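Local coordinates for protein pantothenate synthetase (Francisella tularensis subsp. tularensis, PDB 3N8H) that probably catalyses the ATP-dependent condensation of pantoate with beta-alanine to pantothenate by way of a pantoyl-adenylate intermediate, at residues G33-H36 against N37-S41; P67-Y70 against Q71-N75; Q76-Q79 against D80-I83; E151-Y154 against Q155-M158. All blocks are in the same frame, centred on the assembly; numbering follows the deposited sequence.

Contact 1 of 4, residues G33-H36 against N37-S41; sequences GALH and NGHIS. With AMP (adenosine monophosphate), chain D.
His36 and His39 stack face to face at the start of helix 37-49, the two histidines of the HIGH-type motif (here His-Asn-Gly-His) of this nucleotide-binding fold. Their ring centroids lie 3.9 Å apart with the planes 30° from parallel. The opposite face of His39 is covered by Leu35, whose CD2 makes a CH-pi contact with it, so the imidazole is clamped between a flat ring and a methyl group. The two histidines also form a capping box: His36 N gives a hydrogen bond to His39 ND1 (3.0 Å), the donor close to the ring plane, while His36 ND1 accepts a weak bond from Gly38 N (2.8 Å). His36 reaches back to that amide because its CG sits between the backbone N and the carbonyl carbon (chi1 52°). Glycine suits position 38, where a CB would collide with His36 CE1. Ile40 adds to this tight part, donating from its N to His36 O and laying CG1 by the same oxygen. Packing is looser on the solvent side, where exposed Asn37 turns its amide outward. On the inner side lies AMP. With ND1 engaged as an acceptor, His39, the predicted proton donor, directs NE2 at the phosphate, NE2 to AMP O1P being 2.9 Å.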
loop_
_atom_site.group_PDB
_atom_site.type_symbol
_atom_site.label_atom_id
_atom_site.label_comp_id
_atom_site.label_asym_id
_atom_site.label_seq_id
_atom_site.Cartn_x
_atom_site.Cartn_y
_atom_site.Cartn_z
ATOM N N GLY A 33 -11.084 -6.475 -18.794
ATOM C CA GLY A 33 -11.303 -7.053 -20.114
ATOM C C GLY A 33 -12.776 -7.316 -20.397
ATOM O O GLY A 33 -13.638 -6.867 -19.636
ATOM N N ALA A 34 -13.065 -8.037 -21.488
ATOM C CA ALA A 34 -14.459 -8.343 -21.886
ATOM C C ALA A 34 -15.279 -7.055 -22.013
ATOM O O ALA A 34 -16.329 -6.880 -21.377
ATOM C CB ALA A 34 -15.104 -9.315 -20.901
ATOM N N LEU A 35 -14.779 -6.161 -22.858
ATOM C CA LEU A 35 -15.201 -4.769 -22.898
ATOM C C LEU A 35 -16.617 -4.536 -23.422
ATOM O O LEU A 35 -17.008 -5.042 -24.464
ATOM C CB LEU A 35 -14.227 -3.971 -23.757
ATOM C CG LEU A 35 -12.788 -4.020 -23.273
ATOM C CD1 LEU A 35 -11.865 -3.347 -24.288
ATOM C CD2 LEU A 35 -12.690 -3.364 -21.910
ATOM N N HIS A 36 -17.374 -3.727 -22.703
ATOM C CA HIS A 36 -18.692 -3.370 -23.144
ATOM C C HIS A 36 -18.842 -1.839 -23.218
ATOM O O HIS A 36 -17.896 -1.069 -22.965
ATOM C CB HIS A 36 -19.716 -3.974 -22.197
ATOM C CG HIS A 36 -19.447 -3.658 -20.760
ATOM N ND1 HIS A 36 -19.541 -2.379 -20.249
ATOM C CD2 HIS A 36 -19.081 -4.454 -19.724
ATOM C CE1 HIS A 36 -19.252 -2.404 -18.961
ATOM N NE2 HIS A 36 -18.973 -3.652 -18.614
ATOM N N ASN A 37 -20.033 -1.409 -23.617
ATOM C CA ASN A 37 -20.321 0.006 -23.769
ATOM C C ASN A 37 -20.069 0.814 -22.491
ATOM O O ASN A 37 -19.767 2.017 -22.553
ATOM C CB ASN A 37 -21.738 0.202 -24.315
ATOM C CG ASN A 37 -21.828 -0.069 -25.810
ATOM O OD1 ASN A 37 -20.820 -0.110 -26.507
ATOM N ND2 ASN A 37 -23.042 -0.233 -26.312
ATOM N N GLY A 38 -20.177 0.157 -21.337
ATOM C CA GLY A 38 -19.785 0.776 -20.084
ATOM C C GLY A 38 -18.329 1.198 -20.186
ATOM O O GLY A 38 -17.986 2.378 -20.055
ATOM N N HIS A 39 -17.456 0.234 -20.443
ATOM C CA HIS A 39 -16.039 0.553 -20.588
ATOM C C HIS A 39 -15.817 1.569 -21.694
ATOM O O HIS A 39 -14.956 2.456 -21.597
ATOM C CB HIS A 39 -15.224 -0.689 -20.922
ATOM C CG HIS A 39 -15.319 -1.780 -19.900
ATOM N ND1 HIS A 39 -15.893 -3.004 -20.175
ATOM C CD2 HIS A 39 -14.900 -1.838 -18.610
ATOM C CE1 HIS A 39 -15.815 -3.771 -19.099
ATOM N NE2 HIS A 39 -15.213 -3.090 -18.140
ATOM N N ILE A 40 -16.573 1.421 -22.775
ATOM C CA ILE A 40 -16.334 2.255 -23.932
ATOM C C ILE A 40 -16.603 3.728 -23.614
ATOM O O ILE A 40 -15.905 4.616 -24.114
ATOM C CB ILE A 40 -17.183 1.797 -25.116
ATOM C CG1 ILE A 40 -16.680 0.434 -25.613
ATOM C CG2 ILE A 40 -17.135 2.826 -26.238
ATOM C CD1 ILE A 40 -17.535 -0.152 -26.769
ATOM N N SER A 41 -17.575 3.984 -22.729
ATOM C CA SER A 41 -17.909 5.369 -22.422
ATOM C C SER A 41 -16.763 5.981 -21.651
ATOM O O SER A 41 -16.423 7.146 -21.857
ATOM C CB SER A 41 -19.222 5.485 -21.650
ATOM O OG SER A 41 -19.127 4.842 -20.398
HETATM P P AMP D . -14.582 -3.879 -14.521
HETATM O O1P AMP D . -13.897 -4.218 -15.841
HETATM O O2P AMP D . -15.990 -4.365 -14.357
HETATM O O3P AMP D . -13.732 -4.156 -13.334
HETATM O "O5'" AMP D . -14.836 -2.283 -14.658
HETATM C "C5'" AMP D . -13.827 -1.381 -15.114
HETATM C "C4'" AMP D . -14.302 0.044 -14.973
HETATM O "O4'" AMP D . -15.493 0.229 -15.802
HETATM C "C3'" AMP D . -14.693 0.441 -13.539
HETATM O "O3'" AMP D . -14.380 1.827 -13.317
HETATM C "C2'" AMP D . -16.205 0.253 -13.559
HETATM O "O2'" AMP D . -16.934 0.963 -12.571
HETATM C "C1'" AMP D . -16.544 0.708 -14.976
HETATM N N9 AMP D . -17.852 0.217 -15.426
HETATM C C8 AMP D . -18.277 -1.066 -15.378
HETATM N N7 AMP D . -19.556 -1.162 -15.839
HETATM C C5 AMP D . -19.967 0.091 -16.162
HETATM C C6 AMP D . -21.206 0.690 -16.703
HETATM N N6 AMP D . -22.262 -0.098 -16.964
HETATM N N1 AMP D . -21.252 2.017 -16.915
HETATM C C2 AMP D . -20.181 2.790 -16.615
HETATM N N3 AMP D . -19.014 2.316 -16.127
HETATM C C4 AMP D . -18.845 0.991 -15.885
#

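Contact 2 of 4, residues P67-Y70 against Q71-N75; sequences PNDY and QTYPN
Thr72 folds its hydroxyl back onto the carbonyl of Asn68, one turn earlier in helix 67-72. Its CB stands 3.5 Å from Asn68 O, and from there the side chain divides. OG1 lies between the backbone N and the carbonyl carbon (chi1 58°), which aims it at Asn68 O and lets it donate a 2.8 Å hydrogen bond. CG2, the other tip, passes the same oxygen at 3.6 Å. Since Thr72 N also bonds to Asn68 O (2.9 Å), one carbonyl takes two donors from one residue: the amide approaches almost in line with the C=O, the hydroxyl from 31° off the carbonyl plane. OG1 accepts in turn from a water that also donates to Asp69 OD1 (2.6 Å), while the other carboxylate oxygen, OD2, forms a salt bridge with Arg190. Threonine suits this exposed place because its hydroxyl can give one bond and receive another. In the next residue, Tyr73, N reaches Tyr70 O at 3.3 Å from above the carbonyl plane, and the buried ring runs to Met32 and Phe64. A threonine hydroxyl bonded to the carbonyl four residues back, beside the amide's own bond, is a common side-chain-to-backbone link of helices, here in the short helix that holds Asn68.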
loop_
_atom_site.group_PDB
_atom_site.type_symbol
_atom_site.label_atom_id
_atom_site.label_comp_id
_atom_site.label_asym_id
_atom_site.label_seq_id
_atom_site.Cartn_x
_atom_site.Cartn_y
_atom_site.Cartn_z
ATOM N N PRO A 67 -14.136 -18.645 -6.144
ATOM C CA PRO A 67 -13.304 -19.318 -7.147
ATOM C C PRO A 67 -14.027 -19.526 -8.469
ATOM O O PRO A 67 -13.456 -19.347 -9.559
ATOM C CB PRO A 67 -12.971 -20.671 -6.495
ATOM C CG PRO A 67 -13.116 -20.436 -5.045
ATOM C CD PRO A 67 -14.201 -19.395 -4.878
ATOM N N ASN A 68 -15.293 -19.913 -8.381
ATOM C CA ASN A 68 -16.073 -20.175 -9.595
ATOM C C ASN A 68 -16.240 -18.903 -10.414
ATOM O O ASN A 68 -16.129 -18.895 -11.649
ATOM C CB ASN A 68 -17.432 -20.776 -9.251
ATOM C CG ASN A 68 -18.101 -21.418 -10.453
ATOM O OD1 ASN A 68 -17.548 -22.336 -11.078
ATOM N ND2 ASN A 68 -19.296 -20.938 -10.789
ATOM N N ASP A 69 -16.501 -17.815 -9.714
ATOM C CA ASP A 69 -16.558 -16.515 -10.361
ATOM C C ASP A 69 -15.268 -16.268 -11.161
ATOM O O ASP A 69 -15.317 -15.875 -12.332
ATOM C CB ASP A 69 -16.773 -15.418 -9.322
ATOM C CG ASP A 69 -16.934 -14.046 -9.952
ATOM O OD1 ASP A 69 -17.392 -13.973 -11.118
ATOM O OD2 ASP A 69 -16.581 -13.050 -9.288
ATOM N N TYR A 70 -14.119 -16.524 -10.539
ATOM C CA TYR A 70 -12.845 -16.317 -11.216
ATOM C C TYR A 70 -12.703 -17.237 -12.421
ATOM O O TYR A 70 -12.299 -16.797 -13.491
ATOM C CB TYR A 70 -11.680 -16.531 -10.255
ATOM C CG TYR A 70 -10.311 -16.281 -10.852
ATOM C CD1 TYR A 70 -9.875 -14.986 -11.148
ATOM C CD2 TYR A 70 -9.433 -17.338 -11.091
ATOM C CE1 TYR A 70 -8.609 -14.759 -11.685
ATOM C CE2 TYR A 70 -8.164 -17.119 -11.623
ATOM C CZ TYR A 70 -7.757 -15.830 -11.920
ATOM O OH TYR A 70 -6.500 -15.616 -12.448
ATOM N N GLN A 71 -13.029 -18.515 -12.239
ATOM C CA GLN A 71 -12.879 -19.500 -13.305
ATOM C C GLN A 71 -13.704 -19.143 -14.544
ATOM O O GLN A 71 -13.240 -19.279 -15.672
ATOM C CB GLN A 71 -13.288 -20.886 -12.817
ATOM C CG GLN A 71 -12.535 -21.400 -11.612
ATOM C CD GLN A 71 -12.933 -22.831 -11.282
ATOM O OE1 GLN A 71 -12.875 -23.710 -12.145
ATOM N NE2 GLN A 71 -13.351 -23.072 -10.039
ATOM N N THR A 72 -14.929 -18.682 -14.323
ATOM C CA THR A 72 -15.841 -18.364 -15.403
ATOM C C THR A 72 -15.777 -16.914 -15.871
ATOM O O THR A 72 -16.492 -16.546 -16.794
ATOM C CB THR A 72 -17.301 -18.650 -14.974
ATOM O OG1 THR A 72 -17.613 -17.875 -13.802
ATOM C CG2 THR A 72 -17.507 -20.151 -14.681
ATOM N N TYR A 73 -14.955 -16.077 -15.237
ATOM C CA TYR A 73 -14.978 -14.660 -15.596
ATOM C C TYR A 73 -14.746 -14.488 -17.102
ATOM O O TYR A 73 -13.889 -15.155 -17.680
ATOM C CB TYR A 73 -13.938 -13.857 -14.809
ATOM C CG TYR A 73 -14.232 -12.377 -14.933
ATOM C CD1 TYR A 73 -15.233 -11.791 -14.171
ATOM C CD2 TYR A 73 -13.558 -11.586 -15.866
ATOM C CE1 TYR A 73 -15.532 -10.440 -14.292
ATOM C CE2 TYR A 73 -13.846 -10.232 -15.996
ATOM C CZ TYR A 73 -14.837 -9.662 -15.210
ATOM O OH TYR A 73 -15.127 -8.315 -15.332
ATOM N N PRO A 74 -15.528 -13.616 -17.756
ATOM C CA PRO A 74 -15.438 -13.649 -19.230
ATOM C C PRO A 74 -14.065 -13.285 -19.777
ATOM O O PRO A 74 -13.383 -12.360 -19.296
ATOM C CB PRO A 74 -16.496 -12.628 -19.673
ATOM C CG PRO A 74 -17.507 -12.648 -18.566
ATOM C CD PRO A 74 -16.712 -12.876 -17.284
ATOM N N ASN A 75 -13.669 -14.007 -20.816
ATOM C CA ASN A 75 -12.366 -13.825 -21.427
ATOM C C ASN A 75 -12.523 -13.731 -22.948
ATOM O O ASN A 75 -13.096 -14.631 -23.556
ATOM C CB ASN A 75 -11.457 -14.994 -21.046
ATOM C CG ASN A 75 -10.134 -14.945 -21.750
ATOM O OD1 ASN A 75 -9.140 -14.466 -21.197
ATOM N ND2 ASN A 75 -10.109 -15.423 -22.991
HETATM O O HOH W 1 -17.681 -14.767 -13.562
#

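Contact 3 of 4, residues Q76-Q79 against D80-I83; sequences QLQQ and DIQI
The first turns of helix 77-86 begin at Gln76, the N-cap residue, whose carbonyl accepts from Asp80 N at 3.0 Å. Three further i to i-4 bonds follow, from Ile81 N to Leu77 O, Gln82 N to Gln78 O and Ile83 N to Gln79 O, so the helix is regular from its outset. Asp80 sits on the inner face. With CG anti to its carbonyl carbon and beside its own N (chi1 -69°), its carboxylate swings back toward the N-terminus, CG coming 3.2 Å from Gln76 O. A water closes this corner: it accepts from Gln76 N (2.9 Å) and donates to Asp80 OD2 (2.7 Å). An acid suits the place: its two oxygens take the backbone amides of Ala34 and Leu35, and its charge probably also gains from the nearby N-terminal end of the helix. In the parallel sheet of this Rossmann-like fold, helix 77-86 belongs to the beta-alpha-beta crossover from strand 52-57 to its neighbour 91-93. Another flank of the helix is apolar. Leu77 and Ile81, a turn apart, meet through their terminal methyls, CD1 to CD1 3.9 Å, their side chains slanting across one another, while Leu77 also leans on Asn94 and Ile81 on Met4; branched aliphatic chains fill these positions against the loops. Gln78 runs alongside Ile81 on the exposed side, its NE2 4.0 Å from Ile81 CD1. Farther round, the methylene and amide carbons of Gln79 lie over Ile83, with Gln79 CD 3.5 Å from Ile83 CD1.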
loop_
_atom_site.group_PDB
_atom_site.type_symbol
_atom_site.label_atom_id
_atom_site.label_comp_id
_atom_site.label_asym_id
_atom_site.label_seq_id
_atom_site.Cartn_x
_atom_site.Cartn_y
_atom_site.Cartn_z
ATOM N N GLN A 76 -12.033 -12.640 -23.546
ATOM C CA GLN A 76 -12.146 -12.396 -24.998
ATOM C C GLN A 76 -11.132 -11.342 -25.479
ATOM O O GLN A 76 -11.502 -10.264 -25.969
ATOM C CB GLN A 76 -13.571 -11.949 -25.341
ATOM C CG GLN A 76 -14.091 -10.878 -24.401
ATOM C CD GLN A 76 -15.384 -10.244 -24.864
ATOM O OE1 GLN A 76 -15.412 -9.071 -25.244
ATOM N NE2 GLN A 76 -16.464 -11.004 -24.817
ATOM N N LEU A 77 -9.853 -11.658 -25.330
ATOM C CA LEU A 77 -8.784 -10.690 -25.572
ATOM C C LEU A 77 -8.775 -10.180 -27.022
ATOM O O LEU A 77 -8.595 -8.979 -27.272
ATOM C CB LEU A 77 -7.423 -11.295 -25.187
ATOM C CG LEU A 77 -6.146 -10.475 -25.394
ATOM C CD1 LEU A 77 -6.194 -9.095 -24.701
ATOM C CD2 LEU A 77 -4.913 -11.280 -24.946
ATOM N N GLN A 78 -9.002 -11.070 -27.980
ATOM C CA GLN A 78 -8.965 -10.622 -29.379
ATOM C C GLN A 78 -10.086 -9.618 -29.675
ATOM O O GLN A 78 -9.868 -8.611 -30.350
ATOM C CB GLN A 78 -8.993 -11.794 -30.365
ATOM C CG GLN A 78 -7.725 -12.660 -30.329
ATOM C CD GLN A 78 -6.433 -11.842 -30.234
ATOM O OE1 GLN A 78 -6.081 -11.105 -31.158
ATOM N NE2 GLN A 78 -5.714 -11.986 -29.115
ATOM N N GLN A 79 -11.279 -9.879 -29.148
ATOM C CA GLN A 79 -12.386 -8.953 -29.337
ATOM C C GLN A 79 -12.088 -7.614 -28.640
ATOM O O GLN A 79 -12.350 -6.534 -29.193
ATOM C CB GLN A 79 -13.683 -9.588 -28.844
ATOM C CG GLN A 79 -14.699 -8.606 -28.294
ATOM C CD GLN A 79 -15.709 -8.142 -29.331
ATOM O OE1 GLN A 79 -16.921 -8.185 -29.095
ATOM N NE2 GLN A 79 -15.216 -7.691 -30.482
ATOM N N ASP A 80 -11.521 -7.696 -27.435
ATOM C CA ASP A 80 -11.151 -6.506 -26.670
ATOM C C ASP A 80 -10.130 -5.649 -27.436
ATOM O O ASP A 80 -10.241 -4.410 -27.522
ATOM C CB ASP A 80 -10.565 -6.909 -25.310
ATOM C CG ASP A 80 -11.602 -7.531 -24.361
ATOM O OD1 ASP A 80 -12.837 -7.443 -24.624
ATOM O OD2 ASP A 80 -11.158 -8.106 -23.333
ATOM N N ILE A 81 -9.128 -6.316 -27.987
ATOM C CA ILE A 81 -8.114 -5.633 -28.783
ATOM C C ILE A 81 -8.743 -4.911 -29.973
ATOM O O ILE A 81 -8.453 -3.734 -30.207
ATOM C CB ILE A 81 -7.001 -6.592 -29.241
ATOM C CG1 ILE A 81 -6.109 -6.956 -28.054
ATOM C CG2 ILE A 81 -6.164 -5.960 -30.365
ATOM C CD1 ILE A 81 -5.143 -8.085 -28.330
ATOM N N GLN A 82 -9.620 -5.596 -30.705
ATOM C CA GLN A 82 -10.336 -4.957 -31.824
ATOM C C GLN A 82 -11.129 -3.705 -31.404
ATOM O O GLN A 82 -11.122 -2.681 -32.111
ATOM C CB GLN A 82 -11.272 -5.945 -32.527
ATOM C CG GLN A 82 -10.588 -6.899 -33.486
ATOM C CD GLN A 82 -11.605 -7.780 -34.189
ATOM O OE1 GLN A 82 -12.582 -8.211 -33.576
ATOM N NE2 GLN A 82 -11.391 -8.038 -35.488
ATOM N N ILE A 83 -11.821 -3.798 -30.267
ATOM C CA ILE A 83 -12.570 -2.661 -29.742
ATOM C C ILE A 83 -11.667 -1.455 -29.471
ATOM O O ILE A 83 -11.942 -0.336 -29.919
ATOM C CB ILE A 83 -13.303 -3.042 -28.454
ATOM C CG1 ILE A 83 -14.544 -3.867 -28.798
ATOM C CG2 ILE A 83 -13.715 -1.797 -27.693
ATOM C CD1 ILE A 83 -14.688 -5.099 -27.978
HETATM O O HOH W 2 -10.794 -10.516 -22.100
#

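Contact 4 of 4, residues E151-Y154 against Q155-M158; sequences EKDY and QQVM. With PRO (proline), chain C; AMP (adenosine monophosphate), chain D.
Tyr154 and Met158, a turn apart at the start of helix 154-166, form a Met-aromatic contact. The residue at 158 is a selenomethionine, and its SE lies 3.6 Å from Tyr154 CE2. The selenium approaches obliquely, 64° off the ring normal, so it is neither over the face nor at the edge. Tyr154 reaches this position with CG anti to its backbone N (chi1 -159°), and its large flat ring also meets Phe242. The same two residues share a helix bond, Met158 N donating to Tyr154 O at 3.2 Å. Asp153 occupies the N-cap, yet its side chain makes no capping bond; its O accepts from Val157 N (3.0 Å), and its carboxylate is turned into the active site. This helix start follows strand 146-150 of the parallel sheet, in the nucleotide-binding fold of the family. Asp153 OD2 takes a very short hydrogen bond from AMP O2' (2.5 Å), an acceptor well matched to a ribose hydroxyl, while OD1 borders the bound proline. Alongside, Gln156 packs CB against Asp153 CB at 3.7 Å, and its extended chain brings OE1 to 3.1 Å from proline CG. Gln155, on another side of the helix, uses both ends of its amide: NE2 donates to Ile115 O and Ile118 O, and OE1 accepts from Glu120 N.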
loop_
_atom_site.group_PDB
_atom_site.type_symbol
_atom_site.label_atom_id
_atom_site.label_comp_id
_atom_site.label_asym_id
_atom_site.label_seq_id
_atom_site.Cartn_x
_atom_site.Cartn_y
_atom_site.Cartn_z
ATOM N N GLU A 151 -19.275 5.114 -11.927
ATOM C CA GLU A 151 -20.083 5.291 -10.725
ATOM C C GLU A 151 -20.744 3.981 -10.238
ATOM O O GLU A 151 -21.053 3.810 -9.044
ATOM C CB GLU A 151 -21.151 6.343 -11.015
ATOM C CG GLU A 151 -22.113 6.589 -9.887
ATOM C CD GLU A 151 -23.229 7.504 -10.312
ATOM O OE1 GLU A 151 -24.329 6.997 -10.618
ATOM O OE2 GLU A 151 -22.991 8.729 -10.360
ATOM N N LYS A 152 -20.961 3.050 -11.155
ATOM C CA LYS A 152 -21.635 1.801 -10.789
ATOM C C LYS A 152 -20.963 1.087 -9.623
ATOM O O LYS A 152 -21.629 0.479 -8.787
ATOM C CB LYS A 152 -21.688 0.850 -11.979
ATOM C CG LYS A 152 -22.659 -0.304 -11.753
ATOM C CD LYS A 152 -22.582 -1.315 -12.864
ATOM C CE LYS A 152 -21.542 -2.340 -12.558
ATOM N NZ LYS A 152 -21.091 -2.980 -13.817
ATOM N N ASP A 153 -19.633 1.118 -9.602
ATOM C CA ASP A 153 -18.887 0.530 -8.505
ATOM C C ASP A 153 -18.587 1.649 -7.503
ATOM O O ASP A 153 -17.457 2.162 -7.395
ATOM C CB ASP A 153 -17.633 -0.122 -9.055
ATOM C CG ASP A 153 -17.955 -1.210 -10.067
ATOM O OD1 ASP A 153 -18.347 -2.312 -9.621
ATOM O OD2 ASP A 153 -17.823 -0.960 -11.292
ATOM N N TYR A 154 -19.640 2.051 -6.798
ATOM C CA TYR A 154 -19.608 3.268 -5.973
ATOM C C TYR A 154 -18.587 3.247 -4.839
ATOM O O TYR A 154 -17.849 4.236 -4.595
ATOM C CB TYR A 154 -20.986 3.527 -5.365
ATOM C CG TYR A 154 -21.172 4.957 -4.938
ATOM C CD1 TYR A 154 -21.517 5.934 -5.868
ATOM C CD2 TYR A 154 -20.998 5.336 -3.606
ATOM C CE1 TYR A 154 -21.696 7.254 -5.486
ATOM C CE2 TYR A 154 -21.172 6.665 -3.208
ATOM C CZ TYR A 154 -21.522 7.616 -4.157
ATOM O OH TYR A 154 -21.700 8.933 -3.792
ATOM N N GLN A 155 -18.587 2.143 -4.105
ATOM C CA GLN A 155 -17.650 1.995 -2.987
ATOM C C GLN A 155 -16.196 1.959 -3.488
ATOM O O GLN A 155 -15.299 2.593 -2.911
ATOM C CB GLN A 155 -17.983 0.741 -2.217
ATOM C CG GLN A 155 -19.227 0.885 -1.357
ATOM C CD GLN A 155 -19.672 -0.463 -0.804
ATOM O OE1 GLN A 155 -20.271 -1.285 -1.519
ATOM N NE2 GLN A 155 -19.350 -0.711 0.463
ATOM N N GLN A 156 -15.989 1.222 -4.578
ATOM C CA GLN A 156 -14.715 1.228 -5.300
ATOM C C GLN A 156 -14.219 2.662 -5.561
ATOM O O GLN A 156 -13.061 2.980 -5.295
ATOM C CB GLN A 156 -14.873 0.503 -6.645
ATOM C CG GLN A 156 -13.604 0.546 -7.480
ATOM C CD GLN A 156 -13.571 -0.517 -8.527
ATOM O OE1 GLN A 156 -13.223 -1.668 -8.250
ATOM N NE2 GLN A 156 -13.949 -0.150 -9.742
ATOM N N VAL A 157 -15.079 3.518 -6.116
ATOM C CA VAL A 157 -14.681 4.913 -6.362
ATOM C C VAL A 157 -14.197 5.612 -5.086
ATOM O O VAL A 157 -13.106 6.203 -5.069
ATOM C CB VAL A 157 -15.836 5.738 -6.969
ATOM C CG1 VAL A 157 -15.491 7.221 -6.937
ATOM C CG2 VAL A 157 -16.127 5.303 -8.391
HETATM N N MSE A 158 -15.009 5.545 -4.023
HETATM C CA MSE A 158 -14.697 6.192 -2.743
HETATM C C MSE A 158 -13.385 5.670 -2.181
HETATM O O MSE A 158 -12.541 6.433 -1.720
HETATM C CB MSE A 158 -15.821 5.948 -1.732
HETATM C CG MSE A 158 -17.178 6.481 -2.155
HETATM SE SE MSE A 158 -18.545 6.230 -0.766
HETATM C CE MSE A 158 -17.684 7.148 0.734
HETATM N N PRO C . -15.532 -5.322 -11.192
HETATM C CA PRO C . -14.532 -5.774 -10.228
HETATM C C PRO C . -14.812 -7.218 -9.810
HETATM O O PRO C . -15.868 -7.758 -10.164
HETATM C CB PRO C . -14.742 -4.822 -9.050
HETATM C CG PRO C . -15.229 -3.562 -9.685
HETATM C CD PRO C . -16.064 -3.987 -10.867
HETATM P P AMP D . -14.582 -3.879 -14.521
HETATM O O1P AMP D . -13.897 -4.218 -15.841
HETATM O O2P AMP D . -15.990 -4.365 -14.357
HETATM O O3P AMP D . -13.732 -4.156 -13.334
HETATM O "O5'" AMP D . -14.836 -2.283 -14.658
HETATM C "C5'" AMP D . -13.827 -1.381 -15.114
HETATM C "C4'" AMP D . -14.302 0.044 -14.973
HETATM O "O4'" AMP D . -15.493 0.229 -15.802
HETATM C "C3'" AMP D . -14.693 0.441 -13.539
HETATM O "O3'" AMP D . -14.380 1.827 -13.317
HETATM C "C2'" AMP D . -16.205 0.253 -13.559
HETATM O "O2'" AMP D . -16.934 0.963 -12.571
HETATM C "C1'" AMP D . -16.544 0.708 -14.976
HETATM N N9 AMP D . -17.852 0.217 -15.426
HETATM C C8 AMP D . -18.277 -1.066 -15.378
HETATM N N7 AMP D . -19.556 -1.162 -15.839
HETATM C C5 AMP D . -19.967 0.091 -16.162
HETATM C C6 AMP D . -21.206 0.690 -16.703
HETATM N N6 AMP D . -22.262 -0.098 -16.964
HETATM N N1 AMP D . -21.252 2.017 -16.915
HETATM C C2 AMP D . -20.181 2.790 -16.615
HETATM N N3 AMP D . -19.014 2.316 -16.127
HETATM C C4 AMP D . -18.845 0.991 -15.885
#

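Contacts 1 and 3 are joined directly, their centres 11 Å apart: Asp80 OD2 lies 2.7 Å from Ala34 N and Asp80 OD1 2.9 Å from Leu35 N, so the acid of contact 3 braces the loop leading into the histidine motif. Contact 2 runs straight on into contact 3 along the chain and touches contact 1 where Pro74 CB packs 3.8 Å from Ala34 CB. Contacts 1 and 4, nearest atoms about 5 Å apart, both touch AMP, contact 1 at phosphate, ribose and adenine, contact 4 at ribose and adenine. The bound proline, about 7 Å from the His39 side chain, borders contact 4, whereas the Asp80 side chain is about 9 Å from AMP.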